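Local structure of xyloglucan-specific endo-beta-1,4-glucanase GH12 (4NPR) at residues D134-L146 / M179-F193. The protein probably hydrolyses internal beta-1,4-glucosidic linkages of xyloglucan, releasing xyloglucan oligosaccharides with retention of the anomeric configuration. Residues are numbered along the deposited sequence; the frame is centred on the assembly and turned at random.
Sequences DHNYEIMVWLGAL and MQVYSFVAQSTTNSF
L143, E138 and W142 of strand 137-146 meet strand 179-186 and the loop that follows it. The two strands run parallel, 9° apart, with axes 4.6 Å from each other. They are the only parallel neighbours in the mixed sheet of the GH12 beta-jelly roll. Backbone bonds alternate across them, from Q180 N to N136 O up to A186 N to W142 O.

E138 lies beside V181, both pointing the same way from the sheet. Its CG is anti to the backbone N (chi1 -179°) and the chain is extended. This brings E138 OE1 to 3.2 Å from V181 CG2. M179, two residues before V181, crosses E138 obliquely, with M179 CE 3.5 Å from E138 OE1. E138 OE2 lies close to D124 OD1, another acidic group.

W142 stands on the same face as E138 and M140. The methyl V185 CG2 sits over one face of the W142 indole, 4.3 Å from the centroid of its five-membered ring, in a CH-pi contact. W142 NE1 gives a weak hydrogen bond to M140 SD, two residues earlier in the same strand, at 3.7 Å.

At L143 the chain turns a corner. L143 O accepts a hydrogen bond from T190 N at 2.9 Å. The side chain lies against the loop, with L143 CB 3.3 Å from T190 O, and L143 CD1 touches F193 CB at 4.0 Å.

On the other face, I139 CG2 packs obliquely against the F184 ring. The alternating backbone bonds thus set the register. Across this pair of strands V181 and M179 offer E138 OE1 only carbon contacts, while E138 OE2 lies close to D124.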
loop_
_atom_site.group_PDB
_atom_site.type_symbol
_atom_site.label_atom_id
_atom_site.label_comp_id
_atom_site.label_asym_id
_atom_site.label_seq_id
_atom_site.Cartn_x
_atom_site.Cartn_y
_atom_site.Cartn_z
ATOM N N ASP A 134 10.864 -10.170 11.974
ATOM C CA ASP A 134 10.929 -8.814 11.472
ATOM C C ASP A 134 10.827 -8.795 9.936
ATOM O O ASP A 134 11.161 -9.781 9.265
ATOM C CB ASP A 134 12.274 -8.169 11.867
ATOM C CG ASP A 134 12.460 -8.019 13.395
ATOM O OD1 ASP A 134 11.489 -7.738 14.155
ATOM O OD2 ASP A 134 13.622 -8.154 13.831
ATOM N N HIS A 135 10.394 -7.656 9.390
ATOM C CA HIS A 135 10.337 -7.469 7.947
ATOM C C HIS A 135 11.712 -7.202 7.365
ATOM O O HIS A 135 12.354 -6.217 7.701
ATOM C CB HIS A 135 9.389 -6.333 7.555
ATOM C CG HIS A 135 8.008 -6.478 8.105
ATOM N ND1 HIS A 135 7.197 -5.392 8.366
ATOM C CD2 HIS A 135 7.307 -7.578 8.476
ATOM C CE1 HIS A 135 6.054 -5.817 8.873
ATOM N NE2 HIS A 135 6.099 -7.141 8.959
ATOM N N ASN A 136 12.164 -8.067 6.487
ATOM C CA ASN A 136 13.411 -7.816 5.766
ATOM C C ASN A 136 13.187 -7.266 4.344
ATOM O O ASN A 136 14.041 -6.579 3.806
ATOM C CB ASN A 136 14.300 -9.085 5.766
ATOM C CG ASN A 136 13.775 -10.198 4.862
ATOM O OD1 ASN A 136 14.549 -10.892 4.187
ATOM N ND2 ASN A 136 12.472 -10.390 4.856
ATOM N N TYR A 137 12.021 -7.574 3.753
ATOM C CA TYR A 137 11.633 -7.020 2.479
ATOM C C TYR A 137 10.320 -6.295 2.489
ATOM O O TYR A 137 9.394 -6.598 3.231
ATOM C CB TYR A 137 11.555 -8.105 1.423
ATOM C CG TYR A 137 12.886 -8.571 0.975
ATOM C CD1 TYR A 137 13.610 -7.843 0.048
ATOM C CD2 TYR A 137 13.435 -9.731 1.486
ATOM C CE1 TYR A 137 14.857 -8.274 -0.379
ATOM C CE2 TYR A 137 14.678 -10.193 1.059
ATOM C CZ TYR A 137 15.388 -9.457 0.124
ATOM O OH TYR A 137 16.640 -9.894 -0.279
ATOM N N GLU A 138 10.237 -5.330 1.611
ATOM C CA GLU A 138 8.992 -4.682 1.389
ATOM C C GLU A 138 8.794 -4.534 -0.094
ATOM O O GLU A 138 9.711 -4.109 -0.802
ATOM C CB GLU A 138 8.954 -3.309 2.084
ATOM C CG GLU A 138 7.619 -2.578 1.892
ATOM C CD GLU A 138 7.610 -1.178 2.494
ATOM O OE1 GLU A 138 8.642 -0.694 3.028
ATOM O OE2 GLU A 138 6.554 -0.532 2.421
ATOM N N ILE A 139 7.587 -4.872 -0.540
ATOM C CA ILE A 139 7.189 -4.700 -1.923
ATOM C C ILE A 139 5.960 -3.794 -2.030
ATOM O O ILE A 139 4.906 -4.041 -1.435
ATOM C CB ILE A 139 6.887 -6.042 -2.550
ATOM C CG1 ILE A 139 8.171 -6.846 -2.676
ATOM C CG2 ILE A 139 6.294 -5.865 -3.937
ATOM C CD1 ILE A 139 8.505 -7.648 -1.455
ATOM N N MET A 140 6.098 -2.726 -2.784
ATOM C CA MET A 140 5.003 -1.812 -2.958
ATOM C C MET A 140 4.567 -1.849 -4.409
ATOM O O MET A 140 5.375 -2.006 -5.321
ATOM C CB MET A 140 5.389 -0.383 -2.593
ATOM C CG MET A 140 6.142 -0.209 -1.294
ATOM S SD MET A 140 5.949 1.486 -0.637
ATOM C CE MET A 140 4.241 1.614 -0.095
ATOM N N VAL A 141 3.276 -1.657 -4.608
ATOM C CA VAL A 141 2.735 -1.557 -5.932
ATOM C C VAL A 141 1.877 -0.333 -5.952
ATOM O O VAL A 141 0.819 -0.292 -5.327
ATOM C CB VAL A 141 1.939 -2.809 -6.324
ATOM C CG1 VAL A 141 1.401 -2.629 -7.722
ATOM C CG2 VAL A 141 2.843 -4.048 -6.238
ATOM N N TRP A 142 2.382 0.677 -6.646
ATOM C CA TRP A 142 1.740 1.975 -6.723
ATOM C C TRP A 142 0.804 2.002 -7.935
ATOM O O TRP A 142 1.231 1.960 -9.090
ATOM C CB TRP A 142 2.781 3.075 -6.857
ATOM C CG TRP A 142 3.641 3.332 -5.654
ATOM C CD1 TRP A 142 4.074 2.419 -4.710
ATOM C CD2 TRP A 142 4.210 4.571 -5.284
ATOM N NE1 TRP A 142 4.845 3.038 -3.762
ATOM C CE2 TRP A 142 4.951 4.362 -4.097
ATOM C CE3 TRP A 142 4.158 5.846 -5.824
ATOM C CZ2 TRP A 142 5.623 5.403 -3.445
ATOM C CZ3 TRP A 142 4.827 6.895 -5.166
ATOM C CH2 TRP A 142 5.545 6.668 -4.007
ATOM N N LEU A 143 -0.491 2.105 -7.673
ATOM C CA LEU A 143 -1.427 2.379 -8.766
ATOM C C LEU A 143 -1.525 3.860 -9.058
ATOM O O LEU A 143 -2.021 4.277 -10.132
ATOM C CB LEU A 143 -2.788 1.786 -8.431
ATOM C CG LEU A 143 -2.710 0.297 -8.173
ATOM C CD1 LEU A 143 -4.110 -0.165 -7.947
ATOM C CD2 LEU A 143 -2.043 -0.518 -9.286
ATOM N N GLY A 144 -1.040 4.650 -8.101
ATOM C CA GLY A 144 -1.238 6.104 -8.123
ATOM C C GLY A 144 -0.020 6.806 -7.588
ATOM O O GLY A 144 0.435 6.488 -6.499
ATOM N N ALA A 145 0.516 7.739 -8.388
ATOM C CA ALA A 145 1.580 8.664 -7.973
ATOM C C ALA A 145 1.156 10.107 -8.258
ATOM O O ALA A 145 1.453 10.673 -9.304
ATOM C CB ALA A 145 2.873 8.340 -8.685
ATOM N N LEU A 146 0.511 10.711 -7.276
ATOM C CA LEU A 146 -0.067 12.012 -7.442
ATOM C C LEU A 146 0.862 13.123 -6.987
ATOM O O LEU A 146 1.557 12.995 -5.975
ATOM C CB LEU A 146 -1.396 12.045 -6.674
ATOM C CG LEU A 146 -2.359 10.882 -6.951
ATOM C CD1 LEU A 146 -3.691 11.234 -6.327
ATOM C CD2 LEU A 146 -2.556 10.655 -8.435
ATOM N N MET A 179 15.065 -2.634 6.244
ATOM C CA MET A 179 14.505 -3.441 5.162
ATOM C C MET A 179 15.060 -2.972 3.837
ATOM O O MET A 179 15.502 -1.825 3.708
ATOM C CB MET A 179 12.999 -3.132 5.008
ATOM C CG MET A 179 12.177 -3.296 6.259
ATOM S SD MET A 179 10.476 -2.831 5.994
ATOM C CE MET A 179 10.588 -1.031 5.950
ATOM N N GLN A 180 14.903 -3.806 2.824
ATOM C CA GLN A 180 15.043 -3.370 1.428
ATOM C C GLN A 180 13.620 -3.218 0.784
ATOM O O GLN A 180 12.754 -4.066 0.959
ATOM C CB GLN A 180 15.904 -4.368 0.655
ATOM C CG GLN A 180 17.245 -4.734 1.323
ATOM C CD GLN A 180 18.166 -3.539 1.529
ATOM O OE1 GLN A 180 18.341 -2.688 0.633
ATOM N NE2 GLN A 180 18.769 -3.458 2.730
ATOM N N VAL A 181 13.382 -2.130 0.061
ATOM C CA VAL A 181 12.058 -1.859 -0.498
ATOM C C VAL A 181 12.155 -1.842 -1.995
ATOM O O VAL A 181 12.875 -1.019 -2.532
ATOM C CB VAL A 181 11.475 -0.494 -0.003
ATOM C CG1 VAL A 181 10.096 -0.227 -0.584
ATOM C CG2 VAL A 181 11.421 -0.461 1.528
ATOM N N TYR A 182 11.441 -2.772 -2.634
ATOM C CA TYR A 182 11.137 -2.736 -4.056
ATOM C C TYR A 182 9.810 -2.043 -4.255
ATOM O O TYR A 182 8.839 -2.419 -3.627
ATOM C CB TYR A 182 10.991 -4.124 -4.597
ATOM C CG TYR A 182 12.301 -4.887 -4.751
ATOM C CD1 TYR A 182 13.189 -4.593 -5.803
ATOM C CD2 TYR A 182 12.632 -5.909 -3.884
ATOM C CE1 TYR A 182 14.398 -5.255 -5.931
ATOM C CE2 TYR A 182 13.823 -6.611 -4.033
ATOM C CZ TYR A 182 14.701 -6.266 -5.042
ATOM O OH TYR A 182 15.867 -6.953 -5.151
ATOM N N SER A 183 9.776 -1.036 -5.145
ATOM C CA SER A 183 8.559 -0.290 -5.455
ATOM C C SER A 183 8.236 -0.303 -6.941
ATOM O O SER A 183 9.024 0.164 -7.748
ATOM C CB SER A 183 8.674 1.156 -4.987
ATOM O OG SER A 183 8.638 1.225 -3.585
ATOM N N PHE A 184 7.057 -0.850 -7.268
ATOM C CA PHE A 184 6.575 -0.908 -8.626
ATOM C C PHE A 184 5.666 0.290 -8.756
ATOM O O PHE A 184 4.675 0.399 -8.056
ATOM C CB PHE A 184 5.779 -2.190 -8.876
ATOM C CG PHE A 184 6.607 -3.439 -8.822
ATOM C CD1 PHE A 184 6.980 -3.984 -7.617
ATOM C CD2 PHE A 184 6.989 -4.085 -9.985
ATOM C CE1 PHE A 184 7.741 -5.129 -7.574
ATOM C CE2 PHE A 184 7.745 -5.232 -9.953
ATOM C CZ PHE A 184 8.120 -5.748 -8.743
ATOM N N VAL A 185 6.017 1.209 -9.627
ATOM C CA VAL A 185 5.257 2.422 -9.772
ATOM C C VAL A 185 4.672 2.457 -11.170
ATOM O O VAL A 185 5.426 2.524 -12.179
ATOM C CB VAL A 185 6.147 3.651 -9.576
ATOM C CG1 VAL A 185 5.314 4.918 -9.797
ATOM C CG2 VAL A 185 6.804 3.639 -8.184
ATOM N N ALA A 186 3.344 2.380 -11.246
ATOM C CA ALA A 186 2.697 2.283 -12.544
ATOM C C ALA A 186 2.936 3.555 -13.352
ATOM O O ALA A 186 2.880 4.660 -12.809
ATOM C CB ALA A 186 1.223 2.018 -12.388
ATOM N N GLN A 187 3.257 3.392 -14.627
ATOM C CA GLN A 187 3.502 4.525 -15.530
ATOM C C GLN A 187 2.256 5.401 -15.817
ATOM O O GLN A 187 2.402 6.586 -16.074
ATOM C CB GLN A 187 4.108 4.012 -16.849
ATOM C CG GLN A 187 5.456 3.378 -16.612
ATOM C CD GLN A 187 6.258 3.048 -17.866
ATOM O OE1 GLN A 187 5.738 2.810 -18.969
ATOM N NE2 GLN A 187 7.559 2.985 -17.672
ATOM N N SER A 188 1.061 4.804 -15.816
ATOM C CA SER A 188 -0.197 5.548 -15.847
ATOM C C SER A 188 -0.910 5.369 -14.544
ATOM O O SER A 188 -0.954 4.280 -14.000
ATOM C CB SER A 188 -1.135 5.059 -16.951
ATOM O OG SER A 188 -0.508 5.147 -18.225
ATOM N N THR A 189 -1.501 6.440 -14.048
ATOM C CA THR A 189 -2.412 6.343 -12.936
ATOM C C THR A 189 -3.539 5.390 -13.273
ATOM O O THR A 189 -4.176 5.550 -14.295
ATOM C CB THR A 189 -3.030 7.688 -12.684
ATOM O OG1 THR A 189 -1.957 8.579 -12.351
ATOM C CG2 THR A 189 -4.121 7.590 -11.589
ATOM N N THR A 190 -3.832 4.483 -12.340
ATOM C CA THR A 190 -4.676 3.337 -12.557
ATOM C C THR A 190 -5.635 3.145 -11.387
ATOM O O THR A 190 -5.307 2.497 -10.387
ATOM C CB THR A 190 -3.789 2.111 -12.684
ATOM O OG1 THR A 190 -2.852 2.328 -13.770
ATOM C CG2 THR A 190 -4.619 0.880 -12.942
ATOM N N ASN A 191 -6.839 3.719 -11.505
ATOM C CA ASN A 191 -7.792 3.647 -10.433
ATOM C C ASN A 191 -8.639 2.399 -10.398
ATOM O O ASN A 191 -9.331 2.198 -9.448
ATOM C CB ASN A 191 -8.660 4.893 -10.400
ATOM C CG ASN A 191 -9.864 4.787 -11.301
ATOM O OD1 ASN A 191 -10.274 3.706 -11.720
ATOM N ND2 ASN A 191 -10.459 5.898 -11.560
ATOM N N SER A 192 -8.572 1.556 -11.413
ATOM C CA SER A 192 -9.303 0.262 -11.410
ATOM C C SER A 192 -8.321 -0.839 -11.702
ATOM O O SER A 192 -7.540 -0.695 -12.645
ATOM C CB SER A 192 -10.375 0.225 -12.515
ATOM O OG SER A 192 -11.388 1.166 -12.228
ATOM N N PHE A 193 -8.369 -1.924 -10.926
ATOM C CA PHE A 193 -7.418 -3.031 -11.050
ATOM C C PHE A 193 -7.987 -4.346 -10.557
ATOM O O PHE A 193 -8.598 -4.397 -9.520
ATOM C CB PHE A 193 -6.143 -2.745 -10.220
ATOM C CG PHE A 193 -5.152 -3.914 -10.162
ATOM C CD1 PHE A 193 -4.356 -4.227 -11.256
ATOM C CD2 PHE A 193 -5.018 -4.678 -9.016
ATOM C CE1 PHE A 193 -3.466 -5.299 -11.217
ATOM C CE2 PHE A 193 -4.145 -5.744 -8.962
ATOM C CZ PHE A 193 -3.365 -6.063 -10.060
#